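Local atomic coordinates of translation initiation factor 4E (PDB entry 3M94), a protein that binds the trimethylguanosine cap of nematode messenger RNAs and probably, as an eIF4E, helps to start their translation. Residues Y58-G63 and S130-D135. Residues are numbered along the deposited sequence; the frame is centred on the assembly and turned at random.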
# COMPACT_ATOMS: atom_id res chain seq x y z
N TYR A 58 -3.25 1.45 6.53
CA TYR A 58 -1.95 1.87 6.01
C TYR A 58 -0.90 0.92 6.56
O TYR A 58 -0.95 0.55 7.73
CB TYR A 58 -1.58 3.30 6.45
CG TYR A 58 -2.64 4.36 6.17
CD1 TYR A 58 -2.53 5.21 5.08
CD2 TYR A 58 -3.72 4.53 7.03
CE1 TYR A 58 -3.49 6.20 4.82
CE2 TYR A 58 -4.69 5.51 6.78
CZ TYR A 58 -4.57 6.34 5.68
OH TYR A 58 -5.52 7.29 5.45
N LEU A 59 0.05 0.53 5.72
CA LEU A 59 1.22 -0.20 6.19
C LEU A 59 2.45 0.56 5.75
O LEU A 59 2.80 0.54 4.56
CB LEU A 59 1.27 -1.64 5.68
CG LEU A 59 2.31 -2.44 6.52
CD1 LEU A 59 1.69 -2.95 7.85
CD2 LEU A 59 2.91 -3.60 5.74
N PHE A 60 3.10 1.23 6.71
CA PHE A 60 4.25 2.08 6.40
C PHE A 60 5.47 1.69 7.22
O PHE A 60 5.34 1.14 8.34
CB PHE A 60 3.92 3.56 6.63
CG PHE A 60 3.18 4.20 5.45
CD1 PHE A 60 1.92 3.74 5.06
CD2 PHE A 60 3.77 5.23 4.72
CE1 PHE A 60 1.26 4.29 3.98
CE2 PHE A 60 3.10 5.80 3.64
CZ PHE A 60 1.85 5.32 3.26
N LYS A 61 6.65 1.97 6.65
CA LYS A 61 7.89 1.75 7.37
C LYS A 61 7.82 2.52 8.67
O LYS A 61 7.37 3.66 8.68
CB LYS A 61 9.10 2.22 6.52
CG LYS A 61 9.45 1.28 5.38
CD LYS A 61 10.50 1.90 4.46
CE LYS A 61 11.06 0.89 3.49
NZ LYS A 61 11.77 1.57 2.34
N GLU A 62 8.25 1.89 9.77
CA GLU A 62 8.24 2.56 11.07
C GLU A 62 8.94 3.91 10.97
O GLU A 62 10.04 4.00 10.42
CB GLU A 62 8.91 1.73 12.16
CG GLU A 62 8.71 2.32 13.58
CD GLU A 62 9.35 1.49 14.67
OE1 GLU A 62 10.35 0.78 14.40
OE2 GLU A 62 8.87 1.56 15.83
N GLY A 63 8.31 4.95 11.51
CA GLY A 63 8.90 6.27 11.52
C GLY A 63 8.48 7.11 10.32
O GLY A 63 8.90 8.26 10.21
N SER A 130 -3.14 1.61 -3.06
CA SER A 130 -2.04 2.44 -3.53
C SER A 130 -0.69 2.05 -2.93
O SER A 130 -0.63 1.56 -1.80
CB SER A 130 -2.30 3.90 -3.19
OG SER A 130 -3.36 4.40 -3.96
N LEU A 131 0.38 2.32 -3.66
CA LEU A 131 1.74 2.11 -3.13
C LEU A 131 2.46 3.44 -3.19
O LEU A 131 2.66 3.98 -4.27
CB LEU A 131 2.48 1.02 -3.92
CG LEU A 131 3.94 0.67 -3.54
CD1 LEU A 131 4.06 0.22 -2.09
CD2 LEU A 131 4.50 -0.41 -4.46
N TRP A 132 2.86 3.95 -2.03
CA TRP A 132 3.53 5.26 -1.90
C TRP A 132 5.05 5.13 -1.98
O TRP A 132 5.64 4.30 -1.29
CB TRP A 132 3.17 5.92 -0.56
CG TRP A 132 1.76 6.43 -0.42
CD1 TRP A 132 0.65 5.95 -1.06
CD2 TRP A 132 1.31 7.47 0.45
NE1 TRP A 132 -0.46 6.65 -0.66
CE2 TRP A 132 -0.09 7.59 0.27
CE3 TRP A 132 1.95 8.33 1.34
CZ2 TRP A 132 -0.85 8.53 0.96
CZ3 TRP A 132 1.19 9.26 2.04
CH2 TRP A 132 -0.20 9.35 1.84
N THR A 133 5.66 5.97 -2.82
CA THR A 133 7.12 6.03 -2.98
C THR A 133 7.63 7.43 -2.62
O THR A 133 6.86 8.39 -2.61
CB THR A 133 7.56 5.65 -4.42
OG1 THR A 133 7.14 6.68 -5.33
CG2 THR A 133 6.94 4.33 -4.83
N ARG A 134 8.93 7.54 -2.33
CA ARG A 134 9.45 8.79 -1.74
C ARG A 134 9.85 9.88 -2.74
O ARG A 134 10.00 11.03 -2.35
CB ARG A 134 10.54 8.53 -0.69
CG ARG A 134 11.83 7.93 -1.18
CD ARG A 134 12.91 7.96 -0.07
NE ARG A 134 12.70 6.94 0.96
CZ ARG A 134 12.26 7.18 2.20
NH1 ARG A 134 12.11 6.17 3.06
NH2 ARG A 134 11.98 8.42 2.60
N ASP A 135 10.01 9.54 -4.02
CA ASP A 135 10.44 10.51 -5.02
C ASP A 135 9.65 10.39 -6.33
O ASP A 135 9.83 9.45 -7.10
CB ASP A 135 11.95 10.40 -5.28
CG ASP A 135 12.49 11.54 -6.17
OD1 ASP A 135 11.69 12.31 -6.78
OD2 ASP A 135 13.72 11.67 -6.26
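Phe60 sets the edge of its ring, led by CZ, against one face of the Trp132 indole in an offset edge-to-face (T-shaped) pair. The contact bridges strands 56-61 and 127-133 of the curved antiparallel sheet of the eIF4E fold; strand 115-121 runs between them, and the nearest CA atoms, those of Phe60 and Trp132, are 8.9 Å apart. The two side chains therefore meet over the intervening strand, where Val119 touches both. The phenyl plane stands almost at right angles to the six-membered indole ring, at 86°, with the ring centroids 5.2 Å apart. CZ of Phe60 lies 3.4 Å above the indole plane, displaced toward the rim, over CD2 and CE3, near the junction of the two indole rings. Trp132 already leaves its strand toward Phe60, whereas the phenyl is brought across by its first torsion: with chi1 at -82°, CG lies anti to the carbonyl carbon and beside the backbone N, which swings the ring end toward Trp132. Both residues are buried, and they meet through carbon atoms. Trp132 also meets the rings of Trp68, a residue of the cap pocket, and His166, and its side chain is about 4 Å from the bound trimethylguanosine diphosphate; Pro66 packs on Phe60. The pair lies next to the cap pocket, and in it CE2 of Phe60 lies 3.6 Å from CE3 of Trp132.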